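Local coordinates for toll-like receptor 6, Variable lymphocyte receptor B (Mus musculus, PDB 3A79), which probably recognises bacterial diacylated lipopeptides together with Toll-like receptor 2, here as the mouse ectodomain fused to a hagfish variable lymphocyte receptor fragment, at residues Asp490-Leu504 with Tyr518-Asn532. Residues are numbered along the deposited sequence; the frame is centred on the assembly and turned at random.
Sequences DGVFDRLTSLQYIWL and YLSEWINKHSGVVRN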
loop_
_atom_site.group_PDB
_atom_site.type_symbol
_atom_site.label_atom_id
_atom_site.label_comp_id
_atom_site.label_asym_id
_atom_site.label_seq_id
_atom_site.Cartn_x
_atom_site.Cartn_y
_atom_site.Cartn_z
ATOM N N ASP B 490 -15.608 17.030 -25.893
ATOM C CA ASP B 490 -16.313 16.739 -27.139
ATOM C C ASP B 490 -15.342 16.344 -28.250
ATOM O O ASP B 490 -14.468 17.130 -28.617
ATOM C CB ASP B 490 -17.139 17.958 -27.589
ATOM C CG ASP B 490 -18.211 18.360 -26.578
ATOM O OD1 ASP B 490 -18.933 17.476 -26.068
ATOM O OD2 ASP B 490 -18.342 19.572 -26.303
ATOM N N GLY B 491 -15.494 15.128 -28.774
ATOM C CA GLY B 491 -14.705 14.674 -29.909
ATOM C C GLY B 491 -13.624 13.638 -29.631
ATOM O O GLY B 491 -12.608 13.596 -30.334
ATOM N N VAL B 492 -13.835 12.797 -28.619
ATOM C CA VAL B 492 -12.877 11.737 -28.290
ATOM C C VAL B 492 -13.236 10.411 -28.946
ATOM O O VAL B 492 -12.604 10.007 -29.924
ATOM C CB VAL B 492 -12.756 11.518 -26.775
ATOM C CG1 VAL B 492 -11.709 12.458 -26.185
ATOM C CG2 VAL B 492 -14.115 11.686 -26.099
ATOM N N PHE B 493 -14.250 9.743 -28.401
ATOM C CA PHE B 493 -14.740 8.470 -28.927
ATOM C C PHE B 493 -14.961 8.453 -30.443
ATOM O O PHE B 493 -15.377 7.433 -31.005
ATOM C CB PHE B 493 -16.053 8.095 -28.247
ATOM C CG PHE B 493 -16.003 8.150 -26.759
ATOM C CD1 PHE B 493 -16.520 9.235 -26.081
ATOM C CD2 PHE B 493 -15.451 7.111 -26.032
ATOM C CE1 PHE B 493 -16.485 9.290 -24.701
ATOM C CE2 PHE B 493 -15.407 7.157 -24.651
ATOM C CZ PHE B 493 -15.928 8.248 -23.984
ATOM N N ASP B 494 -14.712 9.586 -31.093
ATOM C CA ASP B 494 -14.800 9.679 -32.546
ATOM C C ASP B 494 -13.606 8.979 -33.179
ATOM O O ASP B 494 -13.766 8.137 -34.066
ATOM C CB ASP B 494 -14.827 11.142 -33.015
ATOM C CG ASP B 494 -15.879 11.976 -32.307
ATOM O OD1 ASP B 494 -16.842 11.397 -31.756
ATOM O OD2 ASP B 494 -15.736 13.218 -32.307
ATOM N N ARG B 495 -12.408 9.337 -32.717
ATOM C CA ARG B 495 -11.174 8.809 -33.297
ATOM C C ARG B 495 -10.848 7.397 -32.783
ATOM O O ARG B 495 -9.976 6.711 -33.329
ATOM C CB ARG B 495 -10.000 9.770 -33.057
ATOM C CG ARG B 495 -9.035 9.899 -34.246
ATOM C CD ARG B 495 -9.632 10.768 -35.352
ATOM N NE ARG B 495 -8.916 10.668 -36.625
ATOM C CZ ARG B 495 -9.267 11.323 -37.732
ATOM N NH1 ARG B 495 -10.323 12.134 -37.721
ATOM N NH2 ARG B 495 -8.564 11.174 -38.852
ATOM N N LEU B 496 -11.556 6.963 -31.743
ATOM C CA LEU B 496 -11.407 5.604 -31.235
ATOM C C LEU B 496 -12.059 4.597 -32.180
ATOM O O LEU B 496 -12.795 3.716 -31.736
ATOM C CB LEU B 496 -12.022 5.473 -29.834
ATOM C CG LEU B 496 -11.432 6.261 -28.653
ATOM C CD1 LEU B 496 -11.769 5.554 -27.349
ATOM C CD2 LEU B 496 -9.919 6.465 -28.758
ATOM N N THR B 497 -11.766 4.727 -33.474
ATOM C CA THR B 497 -12.418 3.956 -34.544
ATOM C C THR B 497 -12.490 2.438 -34.331
ATOM O O THR B 497 -13.337 1.756 -34.921
ATOM C CB THR B 497 -11.734 4.214 -35.910
ATOM O OG1 THR B 497 -10.323 3.976 -35.798
ATOM C CG2 THR B 497 -11.976 5.650 -36.375
ATOM N N SER B 498 -11.598 1.919 -33.492
ATOM C CA SER B 498 -11.467 0.478 -33.287
ATOM C C SER B 498 -12.215 0.030 -32.027
ATOM O O SER B 498 -12.370 -1.164 -31.771
ATOM C CB SER B 498 -9.984 0.094 -33.219
ATOM O OG SER B 498 -9.759 -1.188 -33.780
ATOM N N LEU B 499 -12.682 1.002 -31.252
ATOM C CA LEU B 499 -13.479 0.749 -30.053
ATOM C C LEU B 499 -14.670 -0.179 -30.332
ATOM O O LEU B 499 -15.279 -0.105 -31.398
ATOM C CB LEU B 499 -13.968 2.085 -29.489
ATOM C CG LEU B 499 -14.682 2.112 -28.142
ATOM C CD1 LEU B 499 -13.938 1.294 -27.110
ATOM C CD2 LEU B 499 -14.798 3.543 -27.689
ATOM N N GLN B 500 -14.996 -1.048 -29.377
ATOM C CA GLN B 500 -16.117 -1.983 -29.525
ATOM C C GLN B 500 -16.746 -2.324 -28.180
ATOM O O GLN B 500 -17.875 -2.816 -28.100
ATOM C CB GLN B 500 -15.651 -3.279 -30.175
ATOM C CG GLN B 500 -14.869 -3.098 -31.443
ATOM C CD GLN B 500 -14.385 -4.418 -31.968
ATOM O OE1 GLN B 500 -14.860 -5.472 -31.532
ATOM N NE2 GLN B 500 -13.433 -4.380 -32.904
ATOM N N TYR B 501 -15.979 -2.093 -27.125
ATOM C CA TYR B 501 -16.438 -2.330 -25.775
ATOM C C TYR B 501 -16.084 -1.097 -24.983
ATOM O O TYR B 501 -15.025 -0.506 -25.183
ATOM C CB TYR B 501 -15.749 -3.554 -25.190
ATOM C CG TYR B 501 -16.182 -4.846 -25.837
ATOM C CD1 TYR B 501 -16.007 -5.058 -27.198
ATOM C CD2 TYR B 501 -16.769 -5.858 -25.084
ATOM C CE1 TYR B 501 -16.404 -6.236 -27.795
ATOM C CE2 TYR B 501 -17.168 -7.044 -25.671
ATOM C CZ TYR B 501 -16.983 -7.226 -27.028
ATOM O OH TYR B 501 -17.381 -8.405 -27.617
ATOM N N ILE B 502 -16.983 -0.689 -24.101
ATOM C CA ILE B 502 -16.751 0.493 -23.292
ATOM C C ILE B 502 -17.660 0.458 -22.093
ATOM O O ILE B 502 -18.872 0.346 -22.229
ATOM C CB ILE B 502 -16.963 1.795 -24.093
ATOM C CG1 ILE B 502 -16.741 3.013 -23.200
ATOM C CG2 ILE B 502 -18.350 1.833 -24.714
ATOM C CD1 ILE B 502 -16.392 4.257 -23.972
ATOM N N TRP B 503 -17.062 0.523 -20.912
ATOM C CA TRP B 503 -17.822 0.514 -19.674
ATOM C C TRP B 503 -17.933 1.935 -19.136
ATOM O O TRP B 503 -16.965 2.482 -18.600
ATOM C CB TRP B 503 -17.161 -0.402 -18.644
ATOM C CG TRP B 503 -17.416 -1.863 -18.870
ATOM C CD1 TRP B 503 -18.289 -2.654 -18.183
ATOM C CD2 TRP B 503 -16.785 -2.708 -19.841
ATOM N NE1 TRP B 503 -18.245 -3.940 -18.667
ATOM C CE2 TRP B 503 -17.329 -4.001 -19.684
ATOM C CE3 TRP B 503 -15.813 -2.500 -20.827
ATOM C CZ2 TRP B 503 -16.936 -5.079 -20.479
ATOM C CZ3 TRP B 503 -15.428 -3.564 -21.615
ATOM C CH2 TRP B 503 -15.988 -4.840 -21.437
ATOM N N LEU B 504 -19.111 2.533 -19.286
ATOM C CA LEU B 504 -19.302 3.915 -18.872
ATOM C C LEU B 504 -20.001 4.033 -17.523
ATOM O O LEU B 504 -20.020 5.114 -16.928
ATOM C CB LEU B 504 -20.051 4.705 -19.945
ATOM C CG LEU B 504 -19.188 5.194 -21.110
ATOM C CD1 LEU B 504 -20.045 5.639 -22.285
ATOM C CD2 LEU B 504 -18.283 6.319 -20.653
ATOM N N TYR B 518 -23.064 15.603 -26.604
ATOM C CA TYR B 518 -22.103 14.745 -27.301
ATOM C C TYR B 518 -22.180 13.287 -26.874
ATOM O O TYR B 518 -22.190 12.381 -27.710
ATOM C CB TYR B 518 -20.674 15.254 -27.095
ATOM C CG TYR B 518 -19.625 14.316 -27.652
ATOM C CD1 TYR B 518 -19.427 14.204 -29.021
ATOM C CD2 TYR B 518 -18.839 13.537 -26.810
ATOM C CE1 TYR B 518 -18.476 13.348 -29.541
ATOM C CE2 TYR B 518 -17.880 12.675 -27.323
ATOM C CZ TYR B 518 -17.705 12.586 -28.692
ATOM O OH TYR B 518 -16.758 11.737 -29.218
ATOM N N LEU B 519 -22.228 13.069 -25.566
ATOM C CA LEU B 519 -22.206 11.721 -25.024
ATOM C C LEU B 519 -23.528 11.019 -25.304
ATOM O O LEU B 519 -23.570 9.805 -25.507
ATOM C CB LEU B 519 -21.938 11.765 -23.520
ATOM C CG LEU B 519 -20.909 10.772 -22.975
ATOM C CD1 LEU B 519 -20.701 11.005 -21.487
ATOM C CD2 LEU B 519 -21.323 9.335 -23.258
ATOM N N SER B 520 -24.606 11.794 -25.316
ATOM C CA SER B 520 -25.934 11.244 -25.543
ATOM C C SER B 520 -26.126 10.827 -26.998
ATOM O O SER B 520 -26.616 9.733 -27.274
ATOM C CB SER B 520 -27.007 12.244 -25.132
ATOM O OG SER B 520 -28.293 11.687 -25.319
ATOM N N GLU B 521 -25.743 11.702 -27.924
ATOM C CA GLU B 521 -25.772 11.361 -29.343
ATOM C C GLU B 521 -24.894 10.137 -29.571
ATOM O O GLU B 521 -25.179 9.295 -30.429
ATOM C CB GLU B 521 -25.268 12.524 -30.207
ATOM C CG GLU B 521 -25.938 13.868 -29.941
ATOM C CD GLU B 521 -27.319 13.992 -30.571
ATOM O OE1 GLU B 521 -27.732 13.072 -31.308
ATOM O OE2 GLU B 521 -27.991 15.019 -30.324
ATOM N N TRP B 522 -23.822 10.045 -28.789
ATOM C CA TRP B 522 -22.878 8.943 -28.918
ATOM C C TRP B 522 -23.474 7.610 -28.455
ATOM O O TRP B 522 -23.624 6.696 -29.262
ATOM C CB TRP B 522 -21.562 9.249 -28.193
ATOM C CG TRP B 522 -20.379 8.565 -28.822
ATOM C CD1 TRP B 522 -19.599 9.044 -29.834
ATOM C CD2 TRP B 522 -19.854 7.273 -28.488
ATOM N NE1 TRP B 522 -18.622 8.132 -30.150
ATOM C CE2 TRP B 522 -18.760 7.034 -29.339
ATOM C CE3 TRP B 522 -20.204 6.294 -27.549
ATOM C CZ2 TRP B 522 -18.015 5.860 -29.280
ATOM C CZ3 TRP B 522 -19.467 5.134 -27.494
ATOM C CH2 TRP B 522 -18.386 4.926 -28.351
ATOM N N ILE B 523 -23.823 7.497 -27.172
ATOM C CA ILE B 523 -24.344 6.232 -26.637
ATOM C C ILE B 523 -25.414 5.646 -27.554
ATOM O O ILE B 523 -25.545 4.427 -27.672
ATOM C CB ILE B 523 -24.974 6.380 -25.229
ATOM C CG1 ILE B 523 -24.093 7.219 -24.302
ATOM C CG2 ILE B 523 -25.246 4.996 -24.623
ATOM C CD1 ILE B 523 -23.249 6.400 -23.358
ATOM N N ASN B 524 -26.179 6.531 -28.190
ATOM C CA ASN B 524 -27.283 6.130 -29.057
ATOM C C ASN B 524 -26.809 5.635 -30.415
ATOM O O ASN B 524 -27.267 4.596 -30.898
ATOM C CB ASN B 524 -28.276 7.282 -29.225
ATOM C CG ASN B 524 -29.115 7.518 -27.979
ATOM O OD1 ASN B 524 -29.449 6.581 -27.250
ATOM N ND2 ASN B 524 -29.468 8.775 -27.736
ATOM N N LYS B 525 -25.890 6.379 -31.028
ATOM C CA LYS B 525 -25.317 5.974 -32.306
ATOM C C LYS B 525 -24.493 4.697 -32.139
ATOM O O LYS B 525 -24.217 4.001 -33.112
ATOM C CB LYS B 525 -24.457 7.090 -32.910
ATOM C CG LYS B 525 -24.623 7.232 -34.421
ATOM C CD LYS B 525 -23.402 7.834 -35.103
ATOM C CE LYS B 525 -22.412 6.753 -35.510
ATOM N NZ LYS B 525 -21.540 7.201 -36.629
ATOM N N HIS B 526 -24.102 4.403 -30.901
ATOM C CA HIS B 526 -23.354 3.187 -30.584
ATOM C C HIS B 526 -23.981 2.497 -29.379
ATOM O O HIS B 526 -23.382 2.435 -28.303
ATOM C CB HIS B 526 -21.886 3.507 -30.290
ATOM C CG HIS B 526 -21.250 4.404 -31.304
ATOM N ND1 HIS B 526 -21.065 4.028 -32.617
ATOM C CD2 HIS B 526 -20.757 5.660 -31.199
ATOM C CE1 HIS B 526 -20.489 5.017 -33.279
ATOM N NE2 HIS B 526 -20.290 6.018 -32.441
ATOM N N SER B 527 -25.194 1.986 -29.567
ATOM C CA SER B 527 -25.943 1.357 -28.484
ATOM C C SER B 527 -25.332 0.017 -28.071
ATOM O O SER B 527 -25.305 -0.321 -26.885
ATOM C CB SER B 527 -27.411 1.169 -28.886
ATOM O OG SER B 527 -27.996 2.388 -29.321
ATOM N N GLY B 528 -24.840 -0.735 -29.052
ATOM C CA GLY B 528 -24.279 -2.053 -28.805
ATOM C C GLY B 528 -22.894 -2.033 -28.185
ATOM O O GLY B 528 -22.469 -3.016 -27.583
ATOM N N VAL B 529 -22.195 -0.909 -28.327
ATOM C CA VAL B 529 -20.821 -0.763 -27.843
ATOM C C VAL B 529 -20.727 -0.686 -26.313
ATOM O O VAL B 529 -19.747 -1.138 -25.721
ATOM C CB VAL B 529 -20.126 0.474 -28.485
ATOM C CG1 VAL B 529 -18.711 0.650 -27.952
ATOM C CG2 VAL B 529 -20.115 0.352 -30.006
ATOM N N VAL B 530 -21.757 -0.130 -25.682
ATOM C CA VAL B 530 -21.768 0.090 -24.234
ATOM C C VAL B 530 -22.156 -1.156 -23.421
ATOM O O VAL B 530 -23.258 -1.688 -23.570
ATOM C CB VAL B 530 -22.730 1.235 -23.864
ATOM C CG1 VAL B 530 -22.500 1.689 -22.421
ATOM C CG2 VAL B 530 -22.570 2.391 -24.843
ATOM N N ARG B 531 -21.255 -1.606 -22.551
ATOM C CA ARG B 531 -21.506 -2.783 -21.728
ATOM C C ARG B 531 -21.883 -2.371 -20.317
ATOM O O ARG B 531 -21.674 -1.224 -19.929
ATOM C CB ARG B 531 -20.267 -3.684 -21.689
ATOM C CG ARG B 531 -19.896 -4.330 -23.026
ATOM C CD ARG B 531 -21.127 -4.879 -23.731
ATOM N NE ARG B 531 -20.822 -5.947 -24.680
ATOM C CZ ARG B 531 -20.335 -5.755 -25.904
ATOM N NH1 ARG B 531 -20.067 -4.526 -26.337
ATOM N NH2 ARG B 531 -20.102 -6.798 -26.696
ATOM N N ASN B 532 -22.434 -3.304 -19.546
ATOM C CA ASN B 532 -22.756 -3.035 -18.144
ATOM C C ASN B 532 -21.791 -3.696 -17.145
ATOM O O ASN B 532 -20.843 -4.388 -17.537
ATOM C CB ASN B 532 -24.219 -3.396 -17.820
ATOM C CG ASN B 532 -24.461 -4.905 -17.725
ATOM O OD1 ASN B 532 -24.014 -5.676 -18.575
ATOM N ND2 ASN B 532 -25.197 -5.324 -16.694
#
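Tyr-518 leans against the loop Asp-490 to Asp-494: the CA of Asp-490 and the backbone N of Gly-491 lie over one ring face, and its OH donates to Asp-494 OD1 at 2.6 Å, meeting the carboxylate from above its plane. A phenylalanine here lacks the hydroxyl and would probably leave the Asp-494 carboxylate without this partner and freer to turn. One turn on, Trp-522 has CG anti to its backbone N (chi1 -151°), which sets one indole face against Phe-493, whose CG sits over it toward the rim, the two rings inclined at 45°; its NE1 bonds weakly to Phe-493 O (3.4 Å). Ile-523 CD1 meets Leu-504 CD1 at 3.5 Å. Beyond the helix, Val-529 sets CG1 against Ile-502 CG2, and its backbone O accepts a weak bond from Ile-502 N. Arg-531 N then donates to Ile-502 O (3.1 Å, 165°), while its CB covers the five-membered ring of Trp-503. Bent at its second torsion, the Arg-531 chain lays its guanidinium flat on Tyr-501, a cation-pi stack with CZ 3.8 Å from the ring centroid. Asn-532 O receives a weak bond from Trp-503 NE1. Both segments lie in the lymphocyte-receptor part of the fusion, where a helix and short parallel strand close the leucine-rich-repeat solenoid as its C-terminal cap.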